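Local structure of PhnB-like domain-containing protein (Pseudomonas aeruginosa, 1U69) at the interface of chains A and B. The protein is of unknown function but belongs to the PhnB-like family and may act as a drug-resistance protein. Numbering follows the deposited sequence. Chains: chain A/B, hypothetical protein.

Contacts 1 and 2 lie about 32 Å apart, measured between the centres of their C-alpha atoms, and share no residue. Contact 1 joins the loop after strand 31-38 of chain A to helix 134-145 of chain B. Contact 2 sets the start of strand 7-13 of chain B against strands 51-58, 61-67 and 78-84 of chain A. Because the interface is two-fold symmetric, each has a twin with the chains exchanged, and the pair is held both where strands of the two chains meet and, at the far end of strand 31-38, against a helix near the partner's C-terminus. Such spread is compatible with a stable dimer, though the crystal alone does not prove one in solution.

Contact 1: the interface of chains A and B. Residues chain A 38-41, 48-49; chain B 129, 134, 137-138, 141.
A:Glu48 OE2, a carboxylate oxygen, is gripped by two guanidinium groups from one helix of chain B. B:Arg134 NH1 donates to A:Glu48 OE2 at 3.0 Å, on the anti lone pair, and the oxygen lies in that guanidinium plane; the angle of 160° at hydrogen makes this a fairly straight bond. B:Arg138 NH2 reaches A:Glu48 OE2, also at 3.0 Å, but from above the carboxylate plane. Both pairs are salt bridges, and two positive neighbours would be expected to keep the carboxylate ionised. The two arginines approach differently: the extended A:Glu48 meets B:Arg134 tip to tip, whereas B:Arg138 crosses it at about a right angle. B:Arg134 first leaves with CG anti to its backbone N (chi1 173°), then folds at chi2 and chi3, which turns its guanidinium back past A:Pro40.

That proline is the apolar wedge of the patch, with 110 Å² hidden by chain B. Its CD sits over the face of the B:Phe141 ring, 4.0 Å from the ring centroid, while its CB meets B:Ala137 CB at 3.8 Å. On another flank, B:Arg134 CD packs 3.6 Å from A:Pro40 CA. The A:Pro40 carbonyl oxygen also takes a weak hydrogen bond from B:Arg138 NE. Water 1 bridges two backbone carbonyls, 2.6 Å from A:Arg38 O and 2.9 Å from B:Ile129 O. Within chain A, A:Arg38 NH1 donates to A:Gly49 O, tying the end of strand 31-38 to the stretch carrying A:Glu48. In the fold, the site is a loop beyond strand 31-38 pressed against helix 134-145 of the partner, beside the end of helix 123-129.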
loop_
_atom_site.group_PDB
_atom_site.type_symbol
_atom_site.label_atom_id
_atom_site.label_comp_id
_atom_site.label_asym_id
_atom_site.label_seq_id
_atom_site.Cartn_x
_atom_site.Cartn_y
_atom_site.Cartn_z
ATOM N N ARG A 38 -4.922 -6.064 -27.708
ATOM C CA ARG A 38 -5.076 -5.486 -29.027
ATOM C C ARG A 38 -6.538 -5.199 -29.326
ATOM O O ARG A 38 -7.430 -5.820 -28.754
ATOM C CB ARG A 38 -4.422 -6.385 -30.083
ATOM C CG ARG A 38 -2.910 -6.186 -30.070
ATOM C CD ARG A 38 -2.088 -7.239 -30.760
ATOM N NE ARG A 38 -0.674 -7.063 -30.421
ATOM C CZ ARG A 38 0.130 -6.115 -30.918
ATOM N NH1 ARG A 38 -0.307 -5.231 -31.812
ATOM N NH2 ARG A 38 1.398 -6.054 -30.525
ATOM N N ALA A 39 -6.771 -4.211 -30.190
ATOM C CA ALA A 39 -8.118 -3.758 -30.525
ATOM C C ALA A 39 -8.818 -4.842 -31.337
ATOM O O ALA A 39 -8.268 -5.294 -32.341
ATOM C CB ALA A 39 -8.052 -2.484 -31.316
ATOM N N PRO A 40 -10.001 -5.283 -30.908
ATOM C CA PRO A 40 -10.712 -6.331 -31.655
ATOM C C PRO A 40 -11.390 -5.809 -32.913
ATOM O O PRO A 40 -11.783 -6.616 -33.748
ATOM C CB PRO A 40 -11.735 -6.871 -30.645
ATOM C CG PRO A 40 -11.902 -5.820 -29.617
ATOM C CD PRO A 40 -10.713 -4.894 -29.679
ATOM N N GLY A 41 -11.518 -4.494 -33.043
ATOM C CA GLY A 41 -12.000 -3.887 -34.270
ATOM C C GLY A 41 -11.448 -2.498 -34.472
ATOM O O GLY A 41 -10.777 -1.940 -33.593
ATOM N N GLU A 48 -8.031 -2.407 -36.078
ATOM C CA GLU A 48 -8.064 -3.731 -35.495
ATOM C C GLU A 48 -6.645 -4.291 -35.457
ATOM O O GLU A 48 -5.915 -4.213 -36.449
ATOM C CB GLU A 48 -8.964 -4.660 -36.324
ATOM C CG GLU A 48 -8.964 -6.089 -35.822
ATOM C CD GLU A 48 -9.901 -7.004 -36.584
ATOM O OE1 GLU A 48 -10.738 -6.499 -37.357
ATOM O OE2 GLU A 48 -9.803 -8.228 -36.384
ATOM N N GLY A 49 -6.253 -4.819 -34.303
ATOM C CA GLY A 49 -4.953 -5.442 -34.132
ATOM C C GLY A 49 -3.899 -4.503 -33.566
ATOM O O GLY A 49 -2.844 -4.954 -33.168
ATOM N N ILE B 129 -13.642 -8.020 -24.261
ATOM C CA ILE B 129 -12.855 -7.240 -25.211
ATOM C C ILE B 129 -11.450 -7.821 -25.381
ATOM O O ILE B 129 -10.844 -7.662 -26.429
ATOM C CB ILE B 129 -12.783 -5.755 -24.762
ATOM C CG1 ILE B 129 -14.162 -5.112 -24.878
ATOM C CG2 ILE B 129 -11.774 -4.968 -25.599
ATOM C CD1 ILE B 129 -14.240 -3.774 -24.150
ATOM N N ARG B 134 -11.775 -13.553 -31.371
ATOM C CA ARG B 134 -11.790 -12.211 -31.968
ATOM C C ARG B 134 -13.183 -11.756 -32.422
ATOM O O ARG B 134 -13.539 -10.586 -32.263
ATOM C CB ARG B 134 -10.803 -12.172 -33.149
ATOM C CG ARG B 134 -10.807 -10.891 -34.002
ATOM C CD ARG B 134 -10.570 -9.592 -33.237
ATOM N NE ARG B 134 -9.341 -9.600 -32.439
ATOM C CZ ARG B 134 -8.137 -9.194 -32.855
ATOM N NH1 ARG B 134 -7.942 -8.753 -34.089
ATOM N NH2 ARG B 134 -7.106 -9.245 -32.016
ATOM N N ALA B 137 -15.173 -10.978 -29.252
ATOM C CA ALA B 137 -14.576 -9.776 -28.670
ATOM C C ALA B 137 -15.037 -8.540 -29.428
ATOM O O ALA B 137 -15.374 -7.531 -28.826
ATOM C CB ALA B 137 -13.060 -9.874 -28.692
ATOM N N ARG B 138 -15.057 -8.625 -30.757
ATOM C CA ARG B 138 -15.464 -7.495 -31.561
ATOM C C ARG B 138 -16.951 -7.189 -31.385
ATOM O O ARG B 138 -17.313 -6.036 -31.378
ATOM C CB ARG B 138 -15.135 -7.709 -33.046
ATOM C CG ARG B 138 -15.259 -6.434 -33.867
ATOM C CD ARG B 138 -15.114 -6.628 -35.365
ATOM N NE ARG B 138 -13.886 -7.341 -35.698
ATOM C CZ ARG B 138 -13.820 -8.612 -36.095
ATOM N NH1 ARG B 138 -14.916 -9.355 -36.234
ATOM N NH2 ARG B 138 -12.636 -9.144 -36.360
ATOM N N PHE B 141 -17.183 -5.317 -28.152
ATOM C CA PHE B 141 -16.568 -4.005 -28.408
ATOM C C PHE B 141 -17.550 -3.064 -29.116
ATOM O O PHE B 141 -17.722 -1.922 -28.711
ATOM C CB PHE B 141 -15.309 -4.240 -29.257
ATOM C CG PHE B 141 -14.362 -3.075 -29.351
ATOM C CD1 PHE B 141 -13.874 -2.448 -28.215
ATOM C CD2 PHE B 141 -13.886 -2.661 -30.589
ATOM C CE1 PHE B 141 -12.969 -1.411 -28.317
ATOM C CE2 PHE B 141 -12.976 -1.624 -30.696
ATOM C CZ PHE B 141 -12.520 -0.989 -29.554
HETATM O O HOH W 1 -8.496 -5.961 -26.342
#

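Contact 2: the interface of chains A and B. Residues chain A 58-59, 61, 80-83; chain B 6-7, 62.
B:Asn7 holds CG anti to its backbone N (chi1 -170°), and this sends its amide among A:Val58, A:Met59, A:Ile61 and A:Phe80. B:Lys6 also has CG anti to the backbone N, then bends at chi2 so that its terminal amine nitrogen NZ reaches A:Ala83.

B:Asn7 ND2 donates to A:Val58 O at 3.1 Å. The bond is nearly straight, 172° at hydrogen, and the acceptor lies in the amide plane, although the donor stands above the carbonyl plane of A:Val58. Alongside, A:Phe80 CD1 comes within 3.8 Å of B:Asn7 CG, its ring plane turned 46° from the amide; A:Ile61 CG1 packs against the same group. The hydrogen bond to A:Val58 O helps set the amide's rotation, carbon atoms of A:Phe80 and A:Ile61 flank it, and B:Asn7 has 89 Å² hidden by chain A.

Backbone pairing extends the contact: A:Ala83 N donates to B:Lys6 O at 2.9 Å, and A:Val82 with B:Asn7 forms an antiparallel bridge, evidence that strand 7-13 begins against strand 78-84 of the other chain. B:Lys6 NZ then donates to A:Ala83 O at 2.9 Å, nearly along the C=O axis, so both backbone polar groups of A:Ala83 are engaged by one residue. The selenium of the selenomethionine A:Met59 lies 3.8 Å from B:Lys6 CG, the two side chains crossing obliquely, while the tip of A:Ile61 meets B:Pro62 head-on. Water 2 links the backbones, standing 2.9 Å from A:Met59 O and also contacting B:Asn7 N; its shortest link here is to B:Asn7 O, at 2.7 Å.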
loop_
_atom_site.group_PDB
_atom_site.type_symbol
_atom_site.label_atom_id
_atom_site.label_comp_id
_atom_site.label_asym_id
_atom_site.label_seq_id
_atom_site.Cartn_x
_atom_site.Cartn_y
_atom_site.Cartn_z
ATOM N N VAL A 58 3.280 0.306 -11.499
ATOM C CA VAL A 58 4.392 1.160 -11.084
ATOM C C VAL A 58 4.433 1.333 -9.574
ATOM O O VAL A 58 3.576 1.969 -9.000
ATOM C CB VAL A 58 4.401 2.565 -11.783
ATOM C CG1 VAL A 58 4.810 2.415 -13.218
ATOM C CG2 VAL A 58 3.065 3.268 -11.707
HETATM N N MSE A 59 5.414 0.712 -8.933
HETATM C CA MSE A 59 5.638 0.886 -7.501
HETATM C C MSE A 59 4.359 0.685 -6.669
HETATM O O MSE A 59 4.032 1.506 -5.808
HETATM C CB MSE A 59 6.251 2.266 -7.247
HETATM C CG MSE A 59 7.655 2.398 -7.806
HETATM SE SE MSE A 59 8.290 4.224 -7.817
HETATM C CE MSE A 59 7.267 4.961 -9.354
ATOM N N ILE A 61 1.204 0.394 -7.778
ATOM C CA ILE A 61 -0.013 0.945 -8.368
ATOM C C ILE A 61 -0.354 0.223 -9.674
ATOM O O ILE A 61 0.435 0.261 -10.632
ATOM C CB ILE A 61 0.136 2.469 -8.664
ATOM C CG1 ILE A 61 0.511 3.251 -7.405
ATOM C CG2 ILE A 61 -1.144 3.019 -9.256
ATOM C CD1 ILE A 61 -0.442 3.125 -6.276
ATOM N N PHE A 80 1.617 11.443 -10.192
ATOM C CA PHE A 80 2.168 10.392 -9.322
ATOM C C PHE A 80 3.147 11.095 -8.392
ATOM O O PHE A 80 3.994 11.820 -8.861
ATOM C CB PHE A 80 2.961 9.361 -10.122
ATOM C CG PHE A 80 2.137 8.414 -10.943
ATOM C CD1 PHE A 80 1.360 7.434 -10.333
ATOM C CD2 PHE A 80 2.225 8.425 -12.329
ATOM C CE1 PHE A 80 0.640 6.527 -11.102
ATOM C CE2 PHE A 80 1.509 7.516 -13.100
ATOM C CZ PHE A 80 0.724 6.575 -12.491
ATOM N N GLN A 81 3.036 10.887 -7.089
ATOM C CA GLN A 81 4.041 11.368 -6.152
ATOM C C GLN A 81 4.868 10.192 -5.643
ATOM O O GLN A 81 4.380 9.304 -4.987
ATOM C CB GLN A 81 3.411 12.115 -4.981
ATOM C CG GLN A 81 4.440 12.704 -4.040
ATOM C CD GLN A 81 3.813 13.511 -2.931
ATOM O OE1 GLN A 81 3.556 14.716 -3.085
ATOM N NE2 GLN A 81 3.582 12.877 -1.814
ATOM N N VAL A 82 6.152 10.207 -5.987
ATOM C CA VAL A 82 7.071 9.122 -5.707
ATOM C C VAL A 82 7.952 9.545 -4.546
ATOM O O VAL A 82 8.622 10.569 -4.605
ATOM C CB VAL A 82 7.957 8.802 -6.938
ATOM C CG1 VAL A 82 8.954 7.705 -6.596
ATOM C CG2 VAL A 82 7.092 8.418 -8.149
ATOM N N ALA A 83 7.918 8.759 -3.483
ATOM C CA ALA A 83 8.677 9.041 -2.270
ATOM C C ALA A 83 10.089 8.508 -2.431
ATOM O O ALA A 83 10.269 7.344 -2.769
ATOM C CB ALA A 83 8.017 8.403 -1.085
ATOM N N LYS B 6 5.189 4.156 -1.479
ATOM C CA LYS B 6 6.215 4.569 -2.440
ATOM C C LYS B 6 5.653 5.489 -3.536
ATOM O O LYS B 6 6.311 6.441 -3.950
ATOM C CB LYS B 6 6.833 3.320 -3.081
ATOM C CG LYS B 6 7.949 3.597 -4.077
ATOM C CD LYS B 6 9.143 4.179 -3.386
ATOM C CE LYS B 6 10.376 4.241 -4.291
ATOM N NZ LYS B 6 11.492 4.874 -3.557
ATOM N N ASN B 7 4.450 5.194 -4.012
ATOM C CA ASN B 7 3.867 5.904 -5.134
ATOM C C ASN B 7 2.434 6.215 -4.746
ATOM O O ASN B 7 1.675 5.318 -4.395
ATOM C CB ASN B 7 3.926 5.038 -6.404
ATOM C CG ASN B 7 3.562 5.802 -7.654
ATOM O OD1 ASN B 7 3.465 7.034 -7.621
ATOM N ND2 ASN B 7 3.322 5.079 -8.767
ATOM N N PRO B 62 -3.434 4.352 -2.622
ATOM C CA PRO B 62 -3.116 5.487 -1.759
ATOM C C PRO B 62 -3.146 6.784 -2.555
ATOM O O PRO B 62 -2.525 6.878 -3.617
ATOM C CB PRO B 62 -1.705 5.169 -1.285
ATOM C CG PRO B 62 -1.100 4.394 -2.374
ATOM C CD PRO B 62 -2.215 3.611 -2.995
HETATM O O HOH W 2 2.440 2.751 -3.784
#